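Local coordinates for phosphate ABC transporter, phosphate-binding protein (Clostridium perfringens, PDB 4Q8R) that captures phosphate as the high-affinity binding component of an ABC-type phosphate transporter, probably delivering it to the membrane permease, at residues A[80-85]-A[171-176]; A[72-77]-A[227-232]; A[120-125]-A[148-153]. One frame throughout, in Å; residues are numbered along the deposited sequence. Where two conformers were deposited one is given.

Interaction 1: A[80-85]-A[171-176]; sequences GIALIT and GYISFS
Five backbone hydrogen bonds join strand 80-85 to the antiparallel segment 171-176. A82 and I173 make a hydrogen-bonded pair: A82 N donates to I173 O at 2.8 Å and I173 N answers to A82 O, both donors lying in the plane of the accepting carbonyl. I84 and G171 repeat the exchange, although I84 N stands above the G171 carbonyl plane. F175 N adds a bond to G80 O at 3.0 Å, also tilted, where a 3-10 segment begins. Between the pairs, Y172 CA turns its hydrogen to A82 O at 3.1 Å.

The aromatic contact is a CH-pi interaction. With CG anti to its carbonyl carbon (chi1 -78°), F175 lays one ring face over G80, whose CA sits 3.5 Å from the ring centroid and almost on its normal. Having no side chain, G80 can come this close. Y202 meets the same ring edge-to-face.

Apolar contacts line both sheet faces. The I84 and I173 side chains cross obliquely, CG2 to CG2 at 3.9 Å, while on the other face I81 CG2 lies alongside Y172 CB. The Y172 ring stacks on F135, its OH bonded to R125 N. S174 OG accepts from S176 N in an ST turn and also bonds D79. This is an antiparallel ladder within the mixed sheet of the PBP fold, strand 71-86 running against strand 169-174, itself parallel to 121-125.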
ATOM      1  N   GLY A  80       7.010  -1.917   1.179  1.00 26.87           N
ATOM      2  CA  GLY A  80       6.864  -3.254   0.701  1.00 25.37           C
ATOM      3  C   GLY A  80       5.414  -3.672   0.681  1.00 23.87           C
ATOM      4  O   GLY A  80       4.583  -3.191   1.468  1.00 26.25           O
ATOM      5  N   ILE A  81       5.103  -4.558  -0.254  1.00 24.41           N
ATOM      6  CA  ILE A  81       3.772  -5.164  -0.293  1.00 24.90           C
ATOM      7  C   ILE A  81       3.993  -6.656   0.105  1.00 21.15           C
ATOM      8  O   ILE A  81       4.730  -7.409  -0.567  1.00 24.67           O
ATOM      9  CB  ILE A  81       3.137  -5.110  -1.660  1.00 22.18           C
ATOM     10  CG1 ILE A  81       2.941  -3.624  -2.107  1.00 22.54           C
ATOM     11  CG2 ILE A  81       1.805  -5.883  -1.670  1.00 23.53           C
ATOM     12  CD1 ILE A  81       2.490  -3.476  -3.511  1.00 22.85           C
ATOM     13  N   ALA A  82       3.327  -7.037   1.169  1.00 24.83           N
ATOM     14  CA  ALA A  82       3.315  -8.408   1.656  1.00 23.72           C
ATOM     15  C   ALA A  82       2.154  -9.173   1.021  1.00 23.69           C
ATOM     16  O   ALA A  82       1.116  -8.636   0.762  1.00 24.21           O
ATOM     17  CB  ALA A  82       3.137  -8.433   3.146  1.00 26.59           C
ATOM     18  N   LEU A  83       2.415 -10.453   0.795  1.00 22.68           N
ATOM     19  CA  LEU A  83       1.387 -11.436   0.425  0.51 22.97           C
ATOM     20  C   LEU A  83       1.061 -12.106   1.721  1.00 23.65           C
ATOM     21  O   LEU A  83       1.950 -12.848   2.280  1.00 27.34           O
ATOM     22  CB  LEU A  83       1.916 -12.520  -0.491  0.51 26.70           C
ATOM     23  CG  LEU A  83       1.900 -12.312  -1.973  0.51 26.31           C
ATOM     24  CD1 LEU A  83       0.482 -12.187  -2.411  0.51 23.03           C
ATOM     25  CD2 LEU A  83       2.732 -11.120  -2.348  0.51 26.10           C
ATOM     26  N   ILE A  84      -0.125 -11.859   2.228  1.00 21.62           N
ATOM     27  CA  ILE A  84      -0.507 -12.386   3.535  1.00 21.74           C
ATOM     28  C   ILE A  84      -1.421 -13.582   3.425  1.00 23.97           C
ATOM     29  O   ILE A  84      -2.333 -13.618   2.564  1.00 23.38           O
ATOM     30  CB  ILE A  84      -1.110 -11.303   4.425  1.00 22.90           C
ATOM     31  CG1 ILE A  84      -2.266 -10.543   3.756  1.00 23.29           C
ATOM     32  CG2 ILE A  84      -0.007 -10.325   4.824  1.00 25.52           C
ATOM     33  CD1 ILE A  84      -3.111  -9.825   4.758  1.00 25.88           C
ATOM     34  N   THR A  85      -1.205 -14.536   4.331  1.00 26.25           N
ATOM     35  CA  THR A  85      -2.053 -15.675   4.483  1.00 24.75           C
ATOM     36  C   THR A  85      -2.599 -15.656   5.896  1.00 26.97           C
ATOM     37  O   THR A  85      -2.158 -14.897   6.781  1.00 27.35           O
ATOM     38  CB  THR A  85      -1.318 -16.993   4.209  1.00 25.24           C
ATOM     39  OG1 THR A  85      -0.366 -17.187   5.272  1.00 28.92           O
ATOM     40  CG2 THR A  85      -0.601 -17.038   2.891  1.00 30.15           C
ATOM     41  N   GLY A 171      -4.087 -12.533   0.451  1.00 20.90           N
ATOM     42  CA  GLY A 171      -4.276 -11.145  -0.000  1.00 22.14           C
ATOM     43  C   GLY A 171      -2.953 -10.438  -0.036  1.00 22.91           C
ATOM     44  O   GLY A 171      -1.935 -11.015   0.269  1.00 24.49           O
ATOM     45  N   TYR A 172      -2.973  -9.154  -0.419  1.00 21.31           N
ATOM     46  CA  TYR A 172      -1.763  -8.342  -0.443  1.00 20.57           C
ATOM     47  C   TYR A 172      -2.034  -7.031   0.252  1.00 20.63           C
ATOM     48  O   TYR A 172      -3.099  -6.468   0.194  1.00 21.09           O
ATOM     49  CB  TYR A 172      -1.259  -8.162  -1.860  1.00 21.97           C
ATOM     50  CG  TYR A 172      -2.327  -7.672  -2.850  1.00 19.13           C
ATOM     51  CD1 TYR A 172      -2.735  -6.325  -2.886  1.00 20.46           C
ATOM     52  CD2 TYR A 172      -2.897  -8.555  -3.780  1.00 19.88           C
ATOM     53  CE1 TYR A 172      -3.666  -5.893  -3.836  1.00 20.88           C
ATOM     54  CE2 TYR A 172      -3.852  -8.121  -4.670  1.00 20.47           C
ATOM     55  CZ  TYR A 172      -4.225  -6.822  -4.681  1.00 19.71           C
ATOM     56  OH  TYR A 172      -5.155  -6.368  -5.594  1.00 19.53           O
ATOM     57  N   ILE A 173      -1.010  -6.544   0.931  1.00 19.91           N
ATOM     58  CA  ILE A 173      -1.168  -5.394   1.786  1.00 21.23           C
ATOM     59  C   ILE A 173       0.165  -4.768   2.107  1.00 20.92           C
ATOM     60  O   ILE A 173       1.185  -5.443   2.138  1.00 23.04           O
ATOM     61  CB  ILE A 173      -1.846  -5.845   3.071  1.00 23.98           C
ATOM     62  CG1 ILE A 173      -2.483  -4.705   3.817  1.00 22.99           C
ATOM     63  CG2 ILE A 173      -0.874  -6.623   4.011  1.00 24.46           C
ATOM     64  CD1 ILE A 173      -3.397  -5.138   4.912  1.00 24.94           C
ATOM     65  N   SER A 174       0.180  -3.461   2.336  1.00 21.81           N
ATOM     66  CA  SER A 174       1.385  -2.758   2.801  1.00 20.35           C
ATOM     67  C   SER A 174       1.955  -3.417   4.087  1.00 22.60           C
ATOM     68  O   SER A 174       1.198  -3.813   4.974  1.00 22.31           O
ATOM     69  CB  SER A 174       1.000  -1.324   3.144  1.00 23.18           C
ATOM     70  OG  SER A 174       1.981  -0.677   3.942  1.00 24.55           O
ATOM     71  N   PHE A 175       3.274  -3.444   4.181  1.00 22.67           N
ATOM     72  CA  PHE A 175       3.956  -3.935   5.364  1.00 25.67           C
ATOM     73  C   PHE A 175       3.459  -3.187   6.618  1.00 29.26           C
ATOM     74  O   PHE A 175       3.538  -3.732   7.757  1.00 28.97           O
ATOM     75  CB  PHE A 175       5.437  -3.639   5.261  1.00 25.89           C
ATOM     76  CG  PHE A 175       6.243  -4.540   4.366  1.00 29.41           C
ATOM     77  CD1 PHE A 175       5.687  -5.504   3.501  1.00 29.39           C
ATOM     78  CD2 PHE A 175       7.678  -4.407   4.386  1.00 30.37           C
ATOM     79  CE1 PHE A 175       6.500  -6.271   2.722  1.00 29.09           C
ATOM     80  CE2 PHE A 175       8.479  -5.221   3.640  1.00 30.83           C
ATOM     81  CZ  PHE A 175       7.883  -6.154   2.757  1.00 29.57           C
ATOM     82  N   SER A 176       3.011  -1.922   6.438  1.00 26.00           N
ATOM     83  CA  SER A 176       2.507  -1.092   7.514  1.00 28.58           C
ATOM     84  C   SER A 176       1.350  -1.731   8.297  1.00 26.45           C
ATOM     85  O   SER A 176       1.074  -1.411   9.440  1.00 31.10           O
ATOM     86  CB  SER A 176       2.094   0.313   6.998  1.00 28.15           C
ATOM     87  OG  SER A 176       2.137   1.206   8.021  1.00 38.12           O
TER

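Interaction 2: A[72-77]-A[227-232]. With ZN (zinc ion), chain F; ZN (zinc ion), chain D.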
ATOM      1  N   LYS A  72       2.788  17.976  -8.788  1.00 36.31           N
ATOM      2  CA  LYS A  72       4.132  17.733  -8.296  1.00 38.17           C
ATOM      3  C   LYS A  72       4.073  16.488  -7.417  1.00 31.67           C
ATOM      4  O   LYS A  72       3.058  16.208  -6.800  1.00 33.44           O
ATOM      5  CB  LYS A  72       4.576  18.935  -7.475  1.00 39.65           C
ATOM      6  CG  LYS A  72       4.668  20.248  -8.282  1.00 56.07           C
ATOM      7  CD  LYS A  72       5.518  20.103  -9.554  1.00 62.71           C
ATOM      8  CE  LYS A  72       5.823  21.443 -10.255  1.00 77.18           C
ATOM      9  NZ  LYS A  72       6.770  22.322  -9.491  1.00 81.45           N
ATOM     10  N   GLU A  73       5.177  15.756  -7.370  1.00 37.81           N
ATOM     11  CA  GLU A  73       5.261  14.614  -6.493  0.59 35.38           C
ATOM     12  C   GLU A  73       6.381  14.702  -5.522  1.00 35.65           C
ATOM     13  O   GLU A  73       7.491  15.193  -5.824  1.00 40.51           O
ATOM     14  CB  GLU A  73       5.437  13.354  -7.305  0.59 40.25           C
ATOM     15  CG  GLU A  73       4.610  13.380  -8.545  0.59 40.81           C
ATOM     16  CD  GLU A  73       5.067  12.304  -9.464  0.59 41.20           C
ATOM     17  OE1 GLU A  73       5.371  12.610 -10.626  0.59 55.05           O
ATOM     18  OE2 GLU A  73       5.210  11.161  -8.987  0.59 42.48           O
ATOM     19  N   VAL A  74       6.106  14.238  -4.323  1.00 33.14           N
ATOM     20  CA  VAL A  74       7.151  14.163  -3.282  1.00 32.97           C
ATOM     21  C   VAL A  74       7.112  12.726  -2.729  1.00 33.86           C
ATOM     22  O   VAL A  74       6.110  12.318  -2.120  1.00 32.98           O
ATOM     23  CB  VAL A  74       6.902  15.170  -2.131  1.00 35.01           C
ATOM     24  CG1 VAL A  74       7.869  14.966  -1.011  1.00 43.53           C
ATOM     25  CG2 VAL A  74       6.994  16.572  -2.648  1.00 46.61           C
ATOM     26  N   GLU A  75       8.212  12.006  -2.898  1.00 33.83           N
ATOM     27  CA  GLU A  75       8.334  10.713  -2.311  1.00 33.60           C
ATOM     28  C   GLU A  75       8.546  10.901  -0.786  1.00 36.32           C
ATOM     29  O   GLU A  75       9.530  11.553  -0.358  1.00 35.56           O
ATOM     30  CB  GLU A  75       9.464   9.957  -3.002  1.00 38.05           C
ATOM     31  CG  GLU A  75       9.614   8.522  -2.633  1.00 48.82           C
ATOM     32  CD  GLU A  75      10.730   7.790  -3.437  1.00 56.50           C
ATOM     33  OE1 GLU A  75      10.926   8.075  -4.652  1.00 71.35           O
ATOM     34  OE2 GLU A  75      11.415   6.902  -2.866  1.00 78.98           O
ATOM     35  N   ILE A  76       7.677  10.314   0.035  1.00 30.62           N
ATOM     36  CA  ILE A  76       7.809  10.385   1.509  1.00 31.18           C
ATOM     37  C   ILE A  76       8.285   9.116   2.238  1.00 31.01           C
ATOM     38  O   ILE A  76       8.732   9.185   3.387  1.00 32.11           O
ATOM     39  CB  ILE A  76       6.531  10.862   2.207  1.00 28.52           C
ATOM     40  CG1 ILE A  76       5.356   9.924   1.916  1.00 27.46           C
ATOM     41  CG2 ILE A  76       6.155  12.263   1.776  1.00 30.70           C
ATOM     42  CD1 ILE A  76       4.081  10.268   2.710  1.00 33.28           C
ATOM     43  N   ALA A  77       8.228   7.996   1.535  1.00 29.26           N
ATOM     44  CA  ALA A  77       8.613   6.655   2.032  1.00 30.79           C
ATOM     45  C   ALA A  77       8.645   5.694   0.851  1.00 29.00           C
ATOM     46  O   ALA A  77       8.095   5.999  -0.228  1.00 30.96           O
ATOM     47  CB  ALA A  77       7.671   6.143   3.100  1.00 31.81           C
ATOM     48  N   PHE A 227       8.003  18.533   7.257  1.00 37.87           N
ATOM     49  CA  PHE A 227       8.127  17.795   8.508  1.00 38.39           C
ATOM     50  C   PHE A 227       8.240  16.294   8.260  1.00 33.13           C
ATOM     51  O   PHE A 227       8.997  15.603   8.886  1.00 35.52           O
ATOM     52  CB  PHE A 227       6.955  18.042   9.398  1.00 36.49           C
ATOM     53  CG  PHE A 227       6.954  17.180  10.599  1.00 34.56           C
ATOM     54  CD1 PHE A 227       7.788  17.483  11.665  1.00 39.59           C
ATOM     55  CD2 PHE A 227       6.148  16.035  10.674  1.00 38.30           C
ATOM     56  CE1 PHE A 227       7.778  16.686  12.797  1.00 39.07           C
ATOM     57  CE2 PHE A 227       6.156  15.226  11.795  1.00 34.79           C
ATOM     58  CZ  PHE A 227       6.967  15.543  12.861  1.00 35.72           C
ATOM     59  N   ILE A 228       7.429  15.780   7.343  1.00 33.44           N
ATOM     60  CA  ILE A 228       7.472  14.341   7.022  1.00 31.16           C
ATOM     61  C   ILE A 228       8.847  13.934   6.491  1.00 32.26           C
ATOM     62  O   ILE A 228       9.355  12.837   6.765  1.00 35.72           O
ATOM     63  CB  ILE A 228       6.380  13.963   6.008  1.00 27.31           C
ATOM     64  CG1 ILE A 228       5.004  14.161   6.599  1.00 28.77           C
ATOM     65  CG2 ILE A 228       6.573  12.504   5.522  1.00 31.29           C
ATOM     66  CD1 ILE A 228       3.906  14.008   5.510  1.00 28.82           C
ATOM     67  N   LEU A 229       9.493  14.855   5.772  1.00 34.78           N
ATOM     68  CA  LEU A 229      10.798  14.592   5.186  1.00 33.33           C
ATOM     69  C   LEU A 229      11.962  14.819   6.142  1.00 37.67           C
ATOM     70  O   LEU A 229      13.119  14.457   5.830  1.00 41.31           O
ATOM     71  CB  LEU A 229      11.055  15.414   3.950  1.00 40.26           C
ATOM     72  CG  LEU A 229      10.110  15.150   2.780  1.00 38.44           C
ATOM     73  CD1 LEU A 229      10.341  16.162   1.687  1.00 46.09           C
ATOM     74  CD2 LEU A 229      10.277  13.712   2.290  1.00 39.62           C
ATOM     75  N   SER A 230      11.648  15.430   7.283  1.00 41.00           N
ATOM     76  CA  SER A 230      12.627  15.719   8.315  1.00 41.80           C
ATOM     77  C   SER A 230      13.089  14.459   8.992  1.00 39.45           C
ATOM     78  O   SER A 230      12.521  13.321   8.774  1.00 45.99           O
ATOM     79  CB  SER A 230      12.064  16.708   9.340  1.00 44.84           C
ATOM     80  OG  SER A 230      11.143  16.124  10.250  1.00 43.75           O
ATOM     81  N   GLU A 231      14.123  14.628   9.828  1.00 49.70           N
ATOM     82  CA  GLU A 231      14.697  13.492  10.490  0.72 46.41           C
ATOM     83  C   GLU A 231      13.585  12.826  11.374  1.00 44.23           C
ATOM     84  O   GLU A 231      13.418  11.578  11.366  1.00 45.69           O
ATOM     85  CB  GLU A 231      16.015  13.917  11.215  0.72 41.61           C
ATOM     86  CG  GLU A 231      16.958  12.768  11.516  0.72 40.46           C
ATOM     87  CD  GLU A 231      16.435  11.914  12.633  0.72 41.76           C
ATOM     88  OE1 GLU A 231      15.702  12.534  13.460  0.72 37.40           O
ATOM     89  OE2 GLU A 231      16.744  10.663  12.648  0.72 42.59           O
ATOM     90  N   GLU A 232      12.857  13.650  12.111  1.00 47.72           N
ATOM     91  CA  GLU A 232      11.807  13.141  12.946  1.00 41.02           C
ATOM     92  C   GLU A 232      10.679  12.504  12.094  1.00 37.60           C
ATOM     93  O   GLU A 232      10.117  11.412  12.429  1.00 38.33           O
ATOM     94  CB  GLU A 232      11.215  14.253  13.800  1.00 44.78           C
ATOM     95  CG  GLU A 232      10.138  13.702  14.730  1.00 48.72           C
ATOM     96  CD  GLU A 232       9.454  14.708  15.657  1.00 50.06           C
ATOM     97  OE1 GLU A 232      10.018  15.794  15.935  1.00 56.43           O
ATOM     98  OE2 GLU A 232       8.330  14.377  16.141  1.00 55.42           O
TER
HETATM   99 ZN    ZN F 305       6.139   9.966 -10.563  0.80 35.63          ZN
HETATM  100 ZN    ZN D 303      16.108   9.681  14.285  0.50 46.33          ZN
HETATM  101  O   HOH W   1       7.341   9.207  -9.533  1.00 57.84           O
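V74 and L229 meet obliquely, methyl to methyl, where strand 72-77 passes the C-terminal part of helix 219-229. V74 turns its CG1 anti to the backbone N (chi1 173°), which brings it within 3.8 Å of L229 CD1. L229 sets CG anti to its carbonyl carbon, and its end swings toward the strand, with CD2 3.5 Å from E75 O. A second oblique crossing lies deeper: I228 CB points toward the strand, and its CG2, anti to its own backbone N, rests 3.7 Å from I76 CB. I76 CG1 takes the crowded position between N and carbonyl carbon (chi1 60°), setting CG2 where it also meets I228 CG2 at 3.8 Å.

No hydrogen bond links the two segments directly; Q234 NE2 bridges them instead, bonding both I76 O and I228 O. F227 O is gripped twice, by S230 N and by S230 OG, the latter at 2.6 Å along a carbonyl lone pair. S230 is also the N-cap of helix 231-239, its OG bonding G233 N.

The polar ends turn elsewhere, to zinc. E73 OE2 binds one ion at 2.2 Å together with D61 and a water, while E73 OE1 pairs with K67. E231 OE2 binds another at 2.0 Å with D235, one helical turn on. The apolar contact is beta-alpha packing, a helix set against the sheet of the periplasmic binding protein fold.

Interaction 3: A[120-125]-A[148-153]. With PO4 (phosphate ion), chain B.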
ATOM      1  N   ILE A 120      -8.135 -22.175  -2.662  1.00 22.64           N
ATOM      2  CA  ILE A 120      -7.560 -20.902  -2.345  1.00 22.51           C
ATOM      3  C   ILE A 120      -8.637 -19.834  -2.467  1.00 22.01           C
ATOM      4  O   ILE A 120      -9.367 -19.813  -3.475  1.00 24.40           O
ATOM      5  CB  ILE A 120      -6.375 -20.555  -3.282  1.00 22.49           C
ATOM      6  CG1 ILE A 120      -5.285 -21.618  -3.254  1.00 20.75           C
ATOM      7  CG2 ILE A 120      -5.812 -19.142  -2.988  1.00 23.37           C
ATOM      8  CD1 ILE A 120      -4.210 -21.464  -4.260  1.00 25.04           C
ATOM      9  N   VAL A 121      -8.778 -18.984  -1.451  1.00 20.97           N
ATOM     10  CA  VAL A 121      -9.702 -17.873  -1.498  1.00 22.63           C
ATOM     11  C   VAL A 121      -8.808 -16.685  -1.863  1.00 23.82           C
ATOM     12  O   VAL A 121      -8.085 -16.121  -1.007  1.00 23.15           O
ATOM     13  CB  VAL A 121     -10.482 -17.692  -0.185  1.00 25.29           C
ATOM     14  CG1 VAL A 121     -11.337 -16.407  -0.187  1.00 26.29           C
ATOM     15  CG2 VAL A 121     -11.340 -18.940   0.100  1.00 26.74           C
ATOM     16  N   VAL A 122      -8.862 -16.292  -3.105  1.00 20.54           N
ATOM     17  CA  VAL A 122      -8.045 -15.191  -3.646  1.00 20.66           C
ATOM     18  C   VAL A 122      -8.709 -13.871  -3.307  1.00 20.90           C
ATOM     19  O   VAL A 122      -9.892 -13.657  -3.615  1.00 23.63           O
ATOM     20  CB  VAL A 122      -7.838 -15.323  -5.188  1.00 18.64           C
ATOM     21  CG1 VAL A 122      -7.041 -14.179  -5.720  1.00 21.32           C
ATOM     22  CG2 VAL A 122      -7.187 -16.618  -5.555  1.00 21.00           C
ATOM     23  N   VAL A 123      -7.953 -12.963  -2.689  1.00 19.80           N
ATOM     24  CA  VAL A 123      -8.450 -11.663  -2.327  1.00 18.54           C
ATOM     25  C   VAL A 123      -7.645 -10.576  -3.020  1.00 19.15           C
ATOM     26  O   VAL A 123      -6.421 -10.533  -2.932  1.00 21.50           O
ATOM     27  CB  VAL A 123      -8.526 -11.406  -0.776  1.00 21.04           C
ATOM     28  CG1 VAL A 123      -9.335 -10.176  -0.461  1.00 22.15           C
ATOM     29  CG2 VAL A 123      -9.082 -12.619  -0.046  1.00 24.06           C
ATOM     30  N   SER A 124      -8.384  -9.671  -3.677  1.00 19.18           N
ATOM     31  CA  SER A 124      -7.835  -8.527  -4.382  0.65 18.77           C
ATOM     32  C   SER A 124      -8.426  -7.276  -3.787  1.00 18.09           C
ATOM     33  O   SER A 124      -9.474  -7.304  -3.097  1.00 19.45           O
ATOM     34  CB  SER A 124      -8.166  -8.519  -5.890  0.65 17.94           C
ATOM     35  OG  SER A 124      -7.492  -9.565  -6.538  0.65 21.97           O
ATOM     36  N   ARG A 125      -7.695  -6.155  -3.968  1.00 17.88           N
ATOM     37  CA  ARG A 125      -8.198  -4.864  -3.614  1.00 17.17           C
ATOM     38  C   ARG A 125      -9.171  -4.378  -4.737  1.00 17.92           C
ATOM     39  O   ARG A 125      -9.210  -4.966  -5.829  1.00 21.13           O
ATOM     40  CB  ARG A 125      -7.062  -3.896  -3.446  1.00 17.25           C
ATOM     41  CG  ARG A 125      -6.296  -4.070  -2.108  1.00 18.47           C
ATOM     42  CD  ARG A 125      -7.094  -3.603  -0.900  1.00 17.91           C
ATOM     43  NE  ARG A 125      -7.506  -2.199  -1.047  1.00 18.80           N
ATOM     44  CZ  ARG A 125      -6.677  -1.139  -0.988  1.00 20.88           C
ATOM     45  NH1 ARG A 125      -5.430  -1.296  -0.547  1.00 18.95           N
ATOM     46  NH2 ARG A 125      -7.143   0.070  -1.287  1.00 21.59           N
ATOM     47  N   VAL A 148     -11.813 -14.526 -11.977  1.00 27.72           N
ATOM     48  CA  VAL A 148     -13.171 -14.112 -11.747  1.00 33.23           C
ATOM     49  C   VAL A 148     -13.638 -14.549 -10.377  1.00 27.41           C
ATOM     50  O   VAL A 148     -14.643 -14.037  -9.832  1.00 31.80           O
ATOM     51  CB  VAL A 148     -14.188 -14.642 -12.897  1.00 37.65           C
ATOM     52  CG1 VAL A 148     -13.645 -14.335 -14.296  1.00 36.69           C
ATOM     53  CG2 VAL A 148     -14.389 -16.115 -12.767  1.00 45.56           C
ATOM     54  N   ASN A 149     -12.946 -15.517  -9.803  1.00 24.29           N
ATOM     55  CA  ASN A 149     -13.315 -15.992  -8.469  1.00 25.51           C
ATOM     56  C   ASN A 149     -12.636 -15.213  -7.343  1.00 23.41           C
ATOM     57  O   ASN A 149     -12.792 -15.559  -6.220  1.00 27.52           O
ATOM     58  CB  ASN A 149     -12.981 -17.463  -8.389  1.00 24.39           C
ATOM     59  CG  ASN A 149     -13.881 -18.245  -9.339  1.00 25.40           C
ATOM     60  OD1 ASN A 149     -15.071 -17.959  -9.417  1.00 31.52           O
ATOM     61  ND2 ASN A 149     -13.353 -19.252 -10.005  1.00 29.64           N
ATOM     62  N   SER A 150     -11.945 -14.132  -7.651  1.00 24.55           N
ATOM     63  CA  SER A 150     -11.292 -13.277  -6.624  1.00 24.40           C
ATOM     64  C   SER A 150     -12.385 -12.584  -5.802  1.00 24.66           C
ATOM     65  O   SER A 150     -13.365 -12.083  -6.348  1.00 28.14           O
ATOM     66  CB  SER A 150     -10.439 -12.237  -7.303  1.00 25.48           C
ATOM     67  OG  SER A 150      -9.702 -11.513  -6.284  1.00 27.07           O
ATOM     68  N   GLN A 151     -12.259 -12.556  -4.479  1.00 23.05           N
ATOM     69  CA  GLN A 151     -13.001 -11.671  -3.623  1.00 22.80           C
ATOM     70  C   GLN A 151     -12.380 -10.260  -3.778  1.00 23.87           C
ATOM     71  O   GLN A 151     -11.194 -10.176  -4.059  1.00 27.17           O
ATOM     72  CB  GLN A 151     -12.843 -12.073  -2.150  1.00 28.14           C
ATOM     73  CG  GLN A 151     -13.327 -13.470  -1.900  1.00 34.05           C
ATOM     74  CD  GLN A 151     -14.785 -13.570  -2.177  1.00 46.08           C
ATOM     75  OE1 GLN A 151     -15.580 -12.815  -1.586  1.00 52.24           O
ATOM     76  NE2 GLN A 151     -15.161 -14.464  -3.071  1.00 63.57           N
ATOM     77  N   ILE A 152     -13.190  -9.228  -3.676  1.00 21.52           N
ATOM     78  CA  ILE A 152     -12.750  -7.899  -3.709  1.00 21.84           C
ATOM     79  C   ILE A 152     -12.969  -7.309  -2.347  1.00 22.61           C
ATOM     80  O   ILE A 152     -14.124  -7.249  -1.842  1.00 26.13           O
ATOM     81  CB  ILE A 152     -13.465  -7.080  -4.812  1.00 22.44           C
ATOM     82  CG1 ILE A 152     -13.294  -7.783  -6.127  1.00 27.80           C
ATOM     83  CG2 ILE A 152     -12.957  -5.595  -4.778  1.00 25.94           C
ATOM     84  CD1 ILE A 152     -11.922  -7.778  -6.664  1.00 32.41           C
ATOM     85  N   SER A 153     -11.887  -6.767  -1.779  1.00 22.55           N
ATOM     86  CA  SER A 153     -11.981  -6.087  -0.475  1.00 24.40           C
ATOM     87  C   SER A 153     -11.644  -4.614  -0.663  1.00 25.61           C
ATOM     88  O   SER A 153     -10.588  -4.271  -1.291  1.00 26.34           O
ATOM     89  CB  SER A 153     -10.934  -6.651   0.515  1.00 30.93           C
ATOM     90  OG  SER A 153     -11.294  -7.930   0.971  1.00 35.87           O
TER
HETATM   91  P   PO4 B 301      -4.119   1.995  -1.598  1.00 18.74           P
HETATM   92  O1  PO4 B 301      -4.217   2.971  -2.781  1.00 19.76           O
HETATM   93  O2  PO4 B 301      -5.305   2.138  -0.668  1.00 18.95           O
HETATM   94  O3  PO4 B 301      -3.887   0.578  -2.105  1.00 17.99           O
HETATM   95  O4  PO4 B 301      -2.812   2.358  -0.818  1.00 19.61           O
HETATM   96  O   HOH W   2     -10.653 -17.450  -5.138  1.00 30.18           O
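Q151 O is held by two donors. S124 N reaches it in the carbonyl plane at 2.9 Å, nearly straight, and S150 OG, anti to its own backbone N, comes from above that plane at 3.0 Å. The S150 and S124 hydroxyls also meet tip to tip, which groups four polar atoms within the seam between the strands.

Other bonds complete a parallel ladder. Q151 N donates to V122 O at 2.7 Å and S153 N to S124 O at 2.8 Å, each nearly along the C=O axis. Ahead of the first direct bond, where N149 is still loop, a water donates to I120 O and N149 O and accepts from V122 N. Beside the ladder V123 CG1 comes 3.3 Å from S153 OG, I152 CD1 reaches S124 CB, and the V121 and Q151 side chains cross obliquely, CG1 to CG.

R125, further along the same segment, bends at chi2 and chi3 (-72° and -57°) and passes S153 O, which lies at the guanidinium edge. NH2 then donates to phosphate O2 at 2.8 Å with good alignment, while the bond from NH1 to O3 is weak. Hydroxyls of S11, T12, S13, S41, S129 and T131 also hydrogen-bond the anion. The abundance of hydroxyl partners is consistent with recognition by many hydrogen bonds, R125 probably offsetting part of the anion's charge.

From the N terminus the chain meets 72-77 and then 80-85, both on strand 71-86, before reaching 120-125. Interaction 3 closes the first and shortest loop, a beta-alpha-beta unit through helix 130-139. Interaction 1 closes next, when 171-176 returns to 80-85, and interaction 2 last, when 227-232 reaches 72-77. The three loops are thus concentric and none cross. Strand 169-174 lies between strands 121-125 and 71-86 in one sheet, and Y172 OH meeting R125 N couples interactions 1 and 3 directly. Interactions 1 and 2 share strand 71-86, their centres about 22 Å apart, while the centre of interaction 3 lies about 33 Å from that of interaction 2, across the chain's centre.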